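Local coordinates for pirin family protein (Acinetobacter baumannii, PDB 6D0P) that probably acts as a quercetin 2,3-dioxygenase of the pirin family, a metal-dependent bicupin that would open the flavonol with molecular oxygen, at residues 12-17 and 24-29; 94-99 and 146-151; 200-205 and 234-239; 210-215 and 245-250. One frame throughout, in Å; residues are numbered along the deposited sequence.

In the fold
Contact 4 (210-215 with 245-250) is the most buried of the four; contacts 1, 2 and 3 each mix buried with exposed residues. Contacts 1 and 2 lie on opposite sides of the chain's centre, about 24 Å apart between centres, yet both reach the seven-stranded sheet of the N-terminal cupin, near its two edges. Contacts 3 and 4 belong to the C-terminal cupin and touch where Phe238 meets Val250. Leu28 of contact 1 packs on Leu211 of contact 4, across the two cupins. The chemistry differs: amides, waters and CH-pi contacts in contact 1, carboxylates gripping backbone N-H groups in contacts 2 and 3, and a salt bridge over a beta bulge in contact 4.

Contact 1 (12-17 and 24-29); sequences QNNHMH and PVYNLF
His17 and Val25 form an antiparallel hydrogen-bonded pair, with His17 N to Val25 O and Val25 N to His17 O both at 2.9 Å, and the two segments run 147° apart. Beyond that pair side chains and waters take over much of the bonding. Asn13 ND2 donates to Asn27 O at 2.9 Å, the donor tilted 28° from the carbonyl plane, while Asn13 OD1 accepts from His15 N to close an Asx turn. Water 1 bridges the loop and the strand, donating to His15 O, accepting from Asn27 N and bonding to His17 ND1. The loop leads from edge strand 7-12 of the C-terminal cupin's sheet into edge strand 17-19 of the N-terminal one, so the chain crosses here from one cupin to the other of the pirin fold. Met16 CB lies over one face of the Tyr26 ring, 3.9 Å from its centroid, a CH-pi contact; in the conformer given, the selenomethionine chain turns at chi2 (-98°), and SE lies 3.7 Å from Pro24 CB. Val25 CG2 sits likewise over a His17 imidazole face, 3.8 Å from the centroid. Tyr26 OH and Asn14 OD1 share water 2; Lys226 makes a cation-pi contact with the phenol.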
loop_
_atom_site.group_PDB
_atom_site.type_symbol
_atom_site.label_atom_id
_atom_site.label_comp_id
_atom_site.label_asym_id
_atom_site.label_seq_id
_atom_site.Cartn_x
_atom_site.Cartn_y
_atom_site.Cartn_z
ATOM N N GLN A 12 -11.774 10.791 -5.127
ATOM C CA GLN A 12 -12.399 10.257 -3.926
ATOM C C GLN A 12 -13.331 9.102 -4.318
ATOM O O GLN A 12 -14.173 9.247 -5.207
ATOM C CB GLN A 12 -13.180 11.349 -3.217
ATOM C CG GLN A 12 -13.778 10.890 -1.903
ATOM C CD GLN A 12 -14.496 12.030 -1.230
ATOM O OE1 GLN A 12 -14.990 12.956 -1.883
ATOM N NE2 GLN A 12 -14.566 11.960 0.087
ATOM N N ASN A 13 -13.191 7.963 -3.634
ATOM C CA ASN A 13 -14.016 6.794 -3.932
ATOM C C ASN A 13 -14.825 6.405 -2.690
ATOM O O ASN A 13 -14.240 6.114 -1.637
ATOM C CB ASN A 13 -13.170 5.605 -4.381
ATOM C CG ASN A 13 -14.024 4.416 -4.775
ATOM O OD1 ASN A 13 -15.218 4.553 -5.014
ATOM N ND2 ASN A 13 -13.423 3.244 -4.836
ATOM N N ASN A 14 -16.139 6.344 -2.828
ATOM C CA ASN A 14 -17.032 5.966 -1.722
ATOM C C ASN A 14 -17.799 4.694 -2.086
ATOM O O ASN A 14 -18.852 4.406 -1.491
ATOM C CB ASN A 14 -18.015 7.091 -1.388
ATOM C CG ASN A 14 -18.724 6.873 -0.070
ATOM O OD1 ASN A 14 -18.104 6.415 0.886
ATOM N ND2 ASN A 14 -20.020 7.175 -0.011
ATOM N N HIS A 15 -17.293 3.952 -3.065
ATOM C CA HIS A 15 -17.962 2.754 -3.542
ATOM C C HIS A 15 -17.111 1.537 -3.174
ATOM O O HIS A 15 -16.058 1.358 -3.731
ATOM C CB HIS A 15 -18.143 2.834 -5.063
ATOM C CG HIS A 15 -19.199 1.931 -5.607
ATOM N ND1 HIS A 15 -19.717 2.092 -6.885
ATOM C CD2 HIS A 15 -19.873 0.899 -5.045
ATOM C CE1 HIS A 15 -20.642 1.170 -7.094
ATOM N NE2 HIS A 15 -20.751 0.424 -5.983
HETATM N N MSE A 16 -17.586 0.717 -2.241
HETATM C CA MSE A 16 -16.824 -0.460 -1.762
HETATM C C MSE A 16 -17.040 -1.694 -2.595
HETATM O O MSE A 16 -18.122 -1.910 -3.146
HETATM C CB MSE A 16 -17.277 -0.757 -0.323
HETATM C CG MSE A 16 -16.453 -1.828 0.411
HETATM SE SE MSE A 16 -17.390 -3.562 0.292
HETATM C CE MSE A 16 -18.548 -3.298 1.866
ATOM N N HIS A 17 -16.005 -2.519 -2.700
ATOM C CA HIS A 17 -16.121 -3.824 -3.361
ATOM C C HIS A 17 -15.409 -4.836 -2.458
ATOM O O HIS A 17 -14.533 -4.463 -1.655
ATOM C CB HIS A 17 -15.588 -3.830 -4.804
ATOM C CG HIS A 17 -14.106 -3.841 -4.910
ATOM N ND1 HIS A 17 -13.351 -2.684 -4.920
ATOM C CD2 HIS A 17 -13.236 -4.865 -5.047
ATOM C CE1 HIS A 17 -12.077 -3.005 -5.002
ATOM N NE2 HIS A 17 -11.983 -4.338 -5.097
ATOM N N PRO A 24 -13.397 -5.881 2.642
ATOM C CA PRO A 24 -14.321 -4.894 2.100
ATOM C C PRO A 24 -13.512 -3.622 1.863
ATOM O O PRO A 24 -13.225 -2.915 2.821
ATOM C CB PRO A 24 -15.383 -4.735 3.181
ATOM C CG PRO A 24 -14.658 -5.002 4.467
ATOM C CD PRO A 24 -13.504 -5.933 4.113
ATOM N N VAL A 25 -13.146 -3.367 0.610
ATOM C CA VAL A 25 -12.196 -2.305 0.312
ATOM C C VAL A 25 -12.780 -1.226 -0.610
ATOM O O VAL A 25 -13.696 -1.446 -1.398
ATOM C CB VAL A 25 -10.930 -2.896 -0.335
ATOM C CG1 VAL A 25 -10.181 -3.822 0.614
ATOM C CG2 VAL A 25 -11.249 -3.618 -1.637
ATOM N N TYR A 26 -12.141 -0.063 -0.522
ATOM C CA TYR A 26 -12.355 1.066 -1.402
ATOM C C TYR A 26 -11.054 1.203 -2.188
ATOM O O TYR A 26 -9.978 1.415 -1.575
ATOM C CB TYR A 26 -12.621 2.351 -0.613
ATOM C CG TYR A 26 -13.855 2.294 0.246
ATOM C CD1 TYR A 26 -13.834 1.710 1.507
ATOM C CD2 TYR A 26 -15.070 2.736 -0.242
ATOM C CE1 TYR A 26 -14.983 1.620 2.284
ATOM C CE2 TYR A 26 -16.228 2.640 0.511
ATOM C CZ TYR A 26 -16.182 2.113 1.785
ATOM O OH TYR A 26 -17.338 2.036 2.503
ATOM N N ASN A 27 -11.123 0.975 -3.481
ATOM C CA ASN A 27 -9.964 1.135 -4.327
ATOM C C ASN A 27 -9.709 2.632 -4.448
ATOM O O ASN A 27 -10.567 3.330 -4.973
ATOM C CB ASN A 27 -10.158 0.547 -5.723
ATOM C CG ASN A 27 -8.939 0.800 -6.579
ATOM O OD1 ASN A 27 -8.975 1.628 -7.483
ATOM N ND2 ASN A 27 -7.830 0.191 -6.215
ATOM N N LEU A 28 -8.581 3.107 -3.965
ATOM C CA LEU A 28 -8.307 4.561 -4.010
ATOM C C LEU A 28 -7.525 4.929 -5.274
ATOM O O LEU A 28 -7.623 6.068 -5.740
ATOM C CB LEU A 28 -7.599 4.981 -2.731
ATOM C CG LEU A 28 -8.372 4.661 -1.457
ATOM C CD1 LEU A 28 -7.712 5.319 -0.261
ATOM C CD2 LEU A 28 -9.826 5.094 -1.583
ATOM N N PHE A 29 -6.754 3.999 -5.813
ATOM C CA PHE A 29 -6.143 4.236 -7.116
ATOM C C PHE A 29 -5.738 2.892 -7.723
ATOM O O PHE A 29 -5.500 1.874 -7.021
ATOM C CB PHE A 29 -4.980 5.246 -7.069
ATOM C CG PHE A 29 -3.747 4.873 -6.284
ATOM C CD1 PHE A 29 -2.856 3.916 -6.752
ATOM C CD2 PHE A 29 -3.428 5.539 -5.107
ATOM C CE1 PHE A 29 -1.716 3.604 -6.018
ATOM C CE2 PHE A 29 -2.279 5.255 -4.402
ATOM C CZ PHE A 29 -1.419 4.282 -4.865
HETATM O O HOH W 1 -13.727 0.042 -4.579
HETATM O O HOH W 2 -18.769 4.437 2.399
#

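Contact 2 (94-99 and 146-151); sequences TGDVQW and IEAKDI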
loop_
_atom_site.group_PDB
_atom_site.type_symbol
_atom_site.label_atom_id
_atom_site.label_comp_id
_atom_site.label_asym_id
_atom_site.label_seq_id
_atom_site.Cartn_x
_atom_site.Cartn_y
_atom_site.Cartn_z
ATOM N N THR A 94 -1.730 -6.021 14.376
ATOM C CA THR A 94 -2.033 -4.594 14.300
ATOM C C THR A 94 -0.718 -3.807 14.432
ATOM O O THR A 94 0.085 -4.052 15.332
ATOM C CB THR A 94 -3.063 -4.182 15.366
ATOM O OG1 THR A 94 -4.344 -4.649 14.936
ATOM C CG2 THR A 94 -3.160 -2.686 15.568
ATOM N N GLY A 95 -0.469 -2.916 13.495
ATOM C CA GLY A 95 0.760 -2.111 13.515
ATOM C C GLY A 95 1.896 -2.735 12.724
ATOM O O GLY A 95 2.903 -2.040 12.450
ATOM N N ASP A 96 1.774 -4.010 12.355
ATOM C CA ASP A 96 2.826 -4.678 11.560
ATOM C C ASP A 96 2.639 -4.379 10.076
ATOM O O ASP A 96 1.564 -3.895 9.634
ATOM C CB ASP A 96 2.801 -6.208 11.701
ATOM C CG ASP A 96 3.118 -6.765 13.080
ATOM O OD1 ASP A 96 3.511 -5.962 13.970
ATOM O OD2 ASP A 96 2.984 -8.028 13.244
ATOM N N VAL A 97 3.688 -4.674 9.307
ATOM C CA VAL A 97 3.634 -4.556 7.863
ATOM C C VAL A 97 4.272 -5.804 7.221
ATOM O O VAL A 97 5.247 -6.370 7.765
ATOM C CB VAL A 97 4.371 -3.284 7.392
ATOM C CG1 VAL A 97 4.499 -3.242 5.881
ATOM C CG2 VAL A 97 3.715 -2.026 7.931
ATOM N N GLN A 98 3.697 -6.264 6.106
ATOM C CA GLN A 98 4.328 -7.282 5.262
ATOM C C GLN A 98 4.624 -6.637 3.902
ATOM O O GLN A 98 3.697 -6.159 3.222
ATOM C CB GLN A 98 3.449 -8.525 5.095
ATOM C CG GLN A 98 3.967 -9.515 4.051
ATOM C CD GLN A 98 5.389 -9.995 4.248
ATOM O OE1 GLN A 98 6.231 -9.835 3.360
ATOM N NE2 GLN A 98 5.666 -10.648 5.380
ATOM N N TRP A 99 5.909 -6.521 3.576
ATOM C CA TRP A 99 6.367 -6.007 2.291
ATOM C C TRP A 99 6.808 -7.219 1.470
ATOM O O TRP A 99 7.938 -7.683 1.609
ATOM C CB TRP A 99 7.500 -4.987 2.493
ATOM C CG TRP A 99 7.797 -4.175 1.272
ATOM C CD1 TRP A 99 8.384 -4.617 0.121
ATOM C CD2 TRP A 99 7.557 -2.768 1.083
ATOM N NE1 TRP A 99 8.497 -3.586 -0.780
ATOM C CE2 TRP A 99 8.013 -2.443 -0.213
ATOM C CE3 TRP A 99 7.002 -1.757 1.875
ATOM C CZ2 TRP A 99 7.914 -1.159 -0.742
ATOM C CZ3 TRP A 99 6.910 -0.487 1.352
ATOM C CH2 TRP A 99 7.348 -0.196 0.060
ATOM N N ILE A 146 7.632 -7.126 8.971
ATOM C CA ILE A 146 8.097 -6.060 9.807
ATOM C C ILE A 146 7.145 -5.883 10.992
ATOM O O ILE A 146 5.988 -5.585 10.810
ATOM C CB ILE A 146 8.233 -4.775 8.985
ATOM C CG1 ILE A 146 9.142 -4.987 7.768
ATOM C CG2 ILE A 146 8.742 -3.656 9.860
ATOM C CD1 ILE A 146 8.883 -4.033 6.671
ATOM N N GLU A 147 7.687 -6.046 12.196
ATOM C CA GLU A 147 6.934 -5.887 13.432
ATOM C C GLU A 147 6.787 -4.398 13.753
ATOM O O GLU A 147 7.677 -3.571 13.457
ATOM C CB GLU A 147 7.622 -6.666 14.554
ATOM C CG GLU A 147 7.354 -8.158 14.469
ATOM C CD GLU A 147 8.088 -8.983 15.508
ATOM O OE1 GLU A 147 9.230 -9.397 15.230
ATOM O OE2 GLU A 147 7.507 -9.219 16.588
ATOM N N ALA A 148 5.646 -4.065 14.358
ATOM C CA ALA A 148 5.293 -2.676 14.685
ATOM C C ALA A 148 6.442 -1.969 15.422
ATOM O O ALA A 148 6.756 -0.828 15.116
ATOM C CB ALA A 148 4.024 -2.657 15.513
ATOM N N LYS A 149 7.106 -2.665 16.343
ATOM C CA LYS A 149 8.127 -2.007 17.173
ATOM C C LYS A 149 9.380 -1.644 16.362
ATOM O O LYS A 149 10.159 -0.831 16.817
ATOM C CB LYS A 149 8.477 -2.893 18.375
ATOM C CG LYS A 149 9.220 -4.174 18.040
ATOM C CD LYS A 149 9.482 -5.051 19.246
ATOM C CE LYS A 149 10.543 -6.098 18.983
ATOM N NZ LYS A 149 10.292 -6.813 17.707
ATOM N N ASP A 150 9.562 -2.192 15.166
ATOM C CA ASP A 150 10.756 -1.924 14.370
ATOM C C ASP A 150 10.518 -0.817 13.335
ATOM O O ASP A 150 11.431 -0.466 12.587
ATOM C CB ASP A 150 11.265 -3.224 13.740
ATOM C CG ASP A 150 11.768 -4.194 14.807
ATOM O OD1 ASP A 150 12.441 -3.720 15.764
ATOM O OD2 ASP A 150 11.474 -5.400 14.702
ATOM N N ILE A 151 9.333 -0.222 13.301
ATOM C CA ILE A 151 9.095 0.830 12.323
ATOM C C ILE A 151 9.381 2.192 12.984
ATOM O O ILE A 151 8.772 2.517 13.967
ATOM C CB ILE A 151 7.665 0.721 11.780
ATOM C CG1 ILE A 151 7.427 -0.658 11.162
ATOM C CG2 ILE A 151 7.383 1.843 10.775
ATOM C CD1 ILE A 151 6.004 -0.902 10.736
#
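Val97 and Ile146 exchange both backbone bonds of an antiparallel hydrogen-bonded pair: Val97 N reaches Ile146 O at 2.9 Å, and Ile146 N reaches Val97 O at 2.8 Å. The two carbonyl oxygens also lie near each other, but both are acceptors and no bond joins them. Past this pair the strand pairing gives way to a side chain. Asp96 OD1 takes the N-H of Ala148 at 2.9 Å, met on the anti side of the carboxylate and 35° out of its plane. Its chi1 (-65°) sets CG beside the residue's own backbone N. The second oxygen, OD2, accepts from Lys93 N. One carboxylate thus serves two backbone donors, one across the contact, the other from Lys93, just before 94-99. Gly95 O is used by Arg164 NH2; it also receives a CA-H...O contact from Ala148 CA, and Ala148 CB lies 3.3 Å from that same Gly95 O. Gly95 has positive phi, which by itself calls for glycine, and a CB there would also clash with Ala148 CB. Among the apolar atoms, Ile151 CD1 meets Val97 CG2 at 3.8 Å, the two side chains crossing at about a right angle. Within 146-151, Asp150 N and Ile151 N bond back to Glu147 O and Ala148 O, shaping the short 3-10 turn. The pair lies at the sheet edge of the N-terminal cupin: strand 97-101 stands between 69-75, where Val97 packs on Val72, and the outermost strand 145-146, and the 3-10 turn leads on toward strand 153-155 of the other seven-stranded sheet.

Contact 3 (200-205 and 234-239); sequences VPEGHT and EGVEFS
Val200 and Val236 share the backbone hydrogen bond of this contact: Val200 N donates its N-H to Val236 O at 2.8 Å, with a nearly straight N-H...O angle of 172°. The segments run nearly antiparallel, and a CA-H...O contact from Val236 CA to Val200 O, 3.4 Å, lies beside the bond. The second hydrogen bond comes from a side chain. Glu202 OE2 accepts from Gly235 N at 3.0 Å, on the syn side of the carboxylate and 30° out of its plane. Glu202 CG is anti to the backbone N, and chi2 (67°) bends the chain at CD, with OE2 meeting Gly235 N. Glu202 occupies the second position of a type II turn from Pro201 to His204, closed by His204 N to Pro201 O; Gly203 follows with positive phi, as that turn requires in its third position.

Apolar contacts flank the polar ones. Val236 CG1 lies 3.7 Å from Glu202 CB, the two side chains crossing at about a right angle. In the conformer given, Val200 CG2 meets the rim of the Phe238 ring at CE1, 3.6 Å away and near the ring plane, and Phe238 continues inward onto Val208 and Val250 of the C-terminal cupin barrel. Lys5 NZ bonds to both Gly235 O and His204 O, so the N-terminal tail bridges the two segments.

The chemistry implies a junction with two sides: a carboxylate of an exposed residue that binds the backbone of a loop some thirty residues later, and an apolar side that rests mainly on Phe238, packed into the buried barrel interior.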
loop_
_atom_site.group_PDB
_atom_site.type_symbol
_atom_site.label_atom_id
_atom_site.label_comp_id
_atom_site.label_asym_id
_atom_site.label_seq_id
_atom_site.Cartn_x
_atom_site.Cartn_y
_atom_site.Cartn_z
ATOM N N VAL A 200 10.173 16.200 -0.119
ATOM C CA VAL A 200 10.191 15.048 -1.006
ATOM C C VAL A 200 11.304 15.253 -2.033
ATOM O O VAL A 200 11.624 16.384 -2.362
ATOM C CB VAL A 200 8.820 14.911 -1.696
ATOM C CG1 VAL A 200 8.816 13.893 -2.832
ATOM C CG2 VAL A 200 7.732 14.602 -0.687
ATOM N N PRO A 201 11.914 14.163 -2.518
ATOM C CA PRO A 201 12.908 14.346 -3.556
ATOM C C PRO A 201 12.366 14.946 -4.863
ATOM O O PRO A 201 11.279 14.595 -5.341
ATOM C CB PRO A 201 13.471 12.942 -3.806
ATOM C CG PRO A 201 13.221 12.214 -2.536
ATOM C CD PRO A 201 11.900 12.759 -2.062
ATOM N N GLU A 202 13.152 15.851 -5.420
ATOM C CA GLU A 202 12.831 16.521 -6.662
ATOM C C GLU A 202 12.554 15.467 -7.743
ATOM O O GLU A 202 13.293 14.499 -7.855
ATOM C CB GLU A 202 14.008 17.412 -7.071
ATOM C CG GLU A 202 13.846 18.093 -8.412
ATOM C CD GLU A 202 12.738 19.132 -8.438
ATOM O OE1 GLU A 202 12.819 20.107 -7.662
ATOM O OE2 GLU A 202 11.799 18.960 -9.232
ATOM N N GLY A 203 11.490 15.648 -8.518
ATOM C CA GLY A 203 11.205 14.698 -9.637
ATOM C C GLY A 203 10.396 13.478 -9.231
ATOM O O GLY A 203 9.939 12.738 -10.111
ATOM N N HIS A 204 10.162 13.253 -7.931
ATOM C CA HIS A 204 9.404 12.068 -7.512
ATOM C C HIS A 204 7.886 12.250 -7.669
ATOM O O HIS A 204 7.342 13.309 -7.377
ATOM C CB HIS A 204 9.638 11.744 -6.023
ATOM C CG HIS A 204 10.885 10.970 -5.743
ATOM N ND1 HIS A 204 11.006 10.135 -4.654
ATOM C CD2 HIS A 204 12.035 10.864 -6.430
ATOM C CE1 HIS A 204 12.189 9.572 -4.675
ATOM N NE2 HIS A 204 12.833 9.994 -5.746
ATOM N N THR A 205 7.244 11.192 -8.131
ATOM C CA THR A 205 5.796 11.028 -7.995
ATOM C C THR A 205 5.476 11.254 -6.517
ATOM O O THR A 205 6.234 10.768 -5.677
ATOM C CB THR A 205 5.390 9.602 -8.374
ATOM O OG1 THR A 205 5.661 9.449 -9.761
ATOM C CG2 THR A 205 3.950 9.262 -8.060
ATOM N N GLU A 234 7.607 18.000 -10.286
ATOM C CA GLU A 234 8.485 19.149 -10.128
ATOM C C GLU A 234 8.267 19.743 -8.731
ATOM O O GLU A 234 7.123 19.900 -8.309
ATOM C CB GLU A 234 8.178 20.200 -11.207
ATOM C CG GLU A 234 8.282 19.688 -12.652
ATOM C CD GLU A 234 7.378 18.529 -13.097
ATOM O OE1 GLU A 234 6.168 18.478 -12.665
ATOM O OE2 GLU A 234 7.885 17.647 -13.889
ATOM N N GLY A 235 9.346 20.107 -8.028
ATOM C CA GLY A 235 9.213 20.683 -6.676
ATOM C C GLY A 235 9.655 19.713 -5.572
ATOM O O GLY A 235 9.738 18.482 -5.769
ATOM N N VAL A 236 9.913 20.247 -4.388
ATOM C CA VAL A 236 10.415 19.410 -3.308
ATOM C C VAL A 236 9.565 19.546 -2.050
ATOM O O VAL A 236 9.797 18.794 -1.112
ATOM C CB VAL A 236 11.883 19.726 -2.967
ATOM C CG1 VAL A 236 12.811 19.322 -4.083
ATOM C CG2 VAL A 236 12.086 21.185 -2.576
ATOM N N GLU A 237 8.623 20.454 -1.974
ATOM C CA GLU A 237 7.949 20.532 -0.685
ATOM C C GLU A 237 6.453 20.794 -0.835
ATOM O O GLU A 237 5.977 21.338 -1.840
ATOM C CB GLU A 237 8.615 21.613 0.172
ATOM C CG GLU A 237 7.978 22.976 0.059
ATOM C CD GLU A 237 8.610 24.050 0.932
ATOM O OE1 GLU A 237 9.817 24.265 0.787
ATOM O OE2 GLU A 237 7.887 24.663 1.765
ATOM N N PHE A 238 5.735 20.392 0.205
ATOM C CA PHE A 238 4.329 20.676 0.311
ATOM C C PHE A 238 3.967 20.682 1.793
ATOM O O PHE A 238 4.737 20.177 2.631
ATOM C CB PHE A 238 3.487 19.676 -0.486
ATOM C CG PHE A 238 3.530 18.253 0.002
ATOM C CD1 PHE A 238 4.554 17.406 -0.379
ATOM C CD2 PHE A 238 2.530 17.759 0.834
ATOM C CE1 PHE A 238 4.601 16.094 0.076
ATOM C CE2 PHE A 238 2.560 16.439 1.264
ATOM C CZ PHE A 238 3.595 15.606 0.883
ATOM N N SER A 239 2.807 21.223 2.087
ATOM C CA SER A 239 2.344 21.327 3.468
ATOM C C SER A 239 0.992 20.632 3.633
ATOM O O SER A 239 0.167 20.567 2.694
ATOM C CB SER A 239 2.267 22.768 3.922
ATOM O OG SER A 239 1.204 23.474 3.282
#

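Contact 4 (210-215 and 245-250); sequences VLEGAV and DTKFLV
Lys247 and Glu212 pair across a bulged corner, and the lysine can be followed outward. Its CB lies 4.2 Å from Leu211 CB. With CG anti to the carbonyl carbon (chi1 -58°) and the chain extended beyond it, CD passes Glu212 CB at 4.1 Å and CE comes 3.5 Å from Glu212 OE1. The tip, NZ, ends 2.8 Å from Glu212 OE1 in a salt bridge, approaching from 50° out of the carboxylate plane. The ammonium has a second carboxylate in Glu124, a residue of the N-terminal cupin, so this charge probably links the two domains. Glu212 OE2 receives a bond from water 3, which also donates to Asp245 O.

The backbone explains why Leu211 and Glu212 both face Lys247: this is a classic beta bulge. Lys247 O takes Leu211 N at 2.8 Å and, weakly, Glu212 N, while Lys247 N returns a bond to Glu212 O. The bulge lies at the corner where the chain leaves the seven-stranded sheet for the four-stranded one of the C-terminal cupin barrel. Gly213 completes the corner; a CB there would clash with Asp245 O and Thr246 OG1.

Thr246 works on two fronts. Its OG1 accepts from Ala214 N at 3.1 Å and is also hydrogen-bonded to Glu244 O, whereas CG2 meets Val210 CG1 and, in the conformer given, lies near Val215 CG1. On the other face of the sheet, Leu211 CD1 presses on Leu249 CD1 at 3.5 Å, tighter than usual for two methyl carbons, and Tyr76 touches both leucines.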
loop_
_atom_site.group_PDB
_atom_site.type_symbol
_atom_site.label_atom_id
_atom_site.label_comp_id
_atom_site.label_asym_id
_atom_site.label_seq_id
_atom_site.Cartn_x
_atom_site.Cartn_y
_atom_site.Cartn_z
ATOM N N VAL A 210 -5.506 10.297 1.886
ATOM C CA VAL A 210 -6.236 10.581 3.081
ATOM C C VAL A 210 -7.203 9.420 3.296
ATOM O O VAL A 210 -8.143 9.256 2.549
ATOM C CB VAL A 210 -6.963 11.936 3.000
ATOM C CG1 VAL A 210 -7.747 12.234 4.275
ATOM C CG2 VAL A 210 -5.982 13.048 2.694
ATOM N N LEU A 211 -6.946 8.604 4.310
ATOM C CA LEU A 211 -7.804 7.474 4.590
ATOM C C LEU A 211 -9.069 7.923 5.320
ATOM O O LEU A 211 -10.186 7.485 4.978
ATOM C CB LEU A 211 -7.041 6.450 5.435
ATOM C CG LEU A 211 -5.781 5.877 4.800
ATOM C CD1 LEU A 211 -5.060 4.981 5.799
ATOM C CD2 LEU A 211 -6.086 5.119 3.520
ATOM N N GLU A 212 -8.894 8.811 6.287
ATOM C CA GLU A 212 -9.977 9.292 7.120
ATOM C C GLU A 212 -9.585 10.673 7.640
ATOM O O GLU A 212 -8.427 10.892 7.942
ATOM C CB GLU A 212 -10.178 8.310 8.280
ATOM C CG GLU A 212 -11.383 8.573 9.147
ATOM C CD GLU A 212 -11.389 7.677 10.385
ATOM O OE1 GLU A 212 -11.456 6.399 10.229
ATOM O OE2 GLU A 212 -11.280 8.232 11.501
ATOM N N GLY A 213 -10.545 11.587 7.701
ATOM C CA GLY A 213 -10.298 12.919 8.229
ATOM C C GLY A 213 -10.432 13.990 7.169
ATOM O O GLY A 213 -11.211 13.848 6.206
ATOM N N ALA A 214 -9.650 15.058 7.344
ATOM C CA ALA A 214 -9.727 16.236 6.475
ATOM C C ALA A 214 -8.459 17.061 6.654
ATOM O O ALA A 214 -8.151 17.486 7.788
ATOM C CB ALA A 214 -10.928 17.065 6.836
ATOM N N VAL A 215 -7.735 17.277 5.556
ATOM C CA VAL A 215 -6.474 17.994 5.603
ATOM C C VAL A 215 -6.341 18.892 4.364
ATOM O O VAL A 215 -6.747 18.507 3.247
ATOM C CB VAL A 215 -5.309 16.998 5.721
ATOM C CG1 VAL A 215 -5.389 15.916 4.655
ATOM C CG2 VAL A 215 -3.957 17.689 5.693
ATOM N N ASP A 245 -8.756 15.200 12.967
ATOM C CA ASP A 245 -7.753 14.128 13.130
ATOM C C ASP A 245 -7.745 13.318 11.827
ATOM O O ASP A 245 -8.827 12.880 11.374
ATOM C CB ASP A 245 -8.096 13.193 14.289
ATOM C CG ASP A 245 -7.823 13.776 15.666
ATOM O OD1 ASP A 245 -7.424 14.960 15.750
ATOM O OD2 ASP A 245 -8.009 13.032 16.641
ATOM N N THR A 246 -6.571 13.130 11.226
ATOM C CA THR A 246 -6.489 12.537 9.894
ATOM C C THR A 246 -5.498 11.365 9.851
ATOM O O THR A 246 -4.376 11.504 10.307
ATOM C CB THR A 246 -6.056 13.622 8.893
ATOM O OG1 THR A 246 -7.022 14.678 8.883
ATOM C CG2 THR A 246 -5.845 13.090 7.497
ATOM N N LYS A 247 -5.926 10.235 9.295
ATOM C CA LYS A 247 -5.072 9.119 9.009
ATOM C C LYS A 247 -4.638 9.257 7.544
ATOM O O LYS A 247 -5.507 9.384 6.642
ATOM C CB LYS A 247 -5.765 7.757 9.163
ATOM C CG LYS A 247 -6.373 7.427 10.520
ATOM C CD LYS A 247 -7.363 6.253 10.396
ATOM C CE LYS A 247 -8.289 6.029 11.576
ATOM N NZ LYS A 247 -9.282 4.953 11.284
ATOM N N PHE A 248 -3.335 9.259 7.312
ATOM C CA PHE A 248 -2.821 9.510 5.957
ATOM C C PHE A 248 -1.684 8.554 5.581
ATOM O O PHE A 248 -1.113 7.837 6.415
ATOM C CB PHE A 248 -2.255 10.940 5.865
ATOM C CG PHE A 248 -0.975 11.136 6.636
ATOM C CD1 PHE A 248 0.264 10.866 6.062
ATOM C CD2 PHE A 248 -0.995 11.568 7.947
ATOM C CE1 PHE A 248 1.436 10.976 6.795
ATOM C CE2 PHE A 248 0.183 11.717 8.669
ATOM C CZ PHE A 248 1.400 11.415 8.101
ATOM N N LEU A 249 -1.419 8.540 4.283
ATOM C CA LEU A 249 -0.205 7.969 3.737
ATOM C C LEU A 249 0.386 8.982 2.771
ATOM O O LEU A 249 -0.352 9.765 2.116
ATOM C CB LEU A 249 -0.419 6.655 2.988
ATOM C CG LEU A 249 -0.811 5.486 3.866
ATOM C CD1 LEU A 249 -2.282 5.228 3.726
ATOM C CD2 LEU A 249 -0.014 4.250 3.502
ATOM N N VAL A 250 1.689 9.028 2.752
ATOM C CA VAL A 250 2.390 9.779 1.717
ATOM C C VAL A 250 3.238 8.756 0.947
ATOM O O VAL A 250 4.035 8.032 1.545
ATOM C CB VAL A 250 3.233 10.916 2.298
ATOM C CG1 VAL A 250 4.122 11.565 1.250
ATOM C CG2 VAL A 250 2.362 11.950 2.982
HETATM O O HOH W 3 -8.727 9.901 11.465
#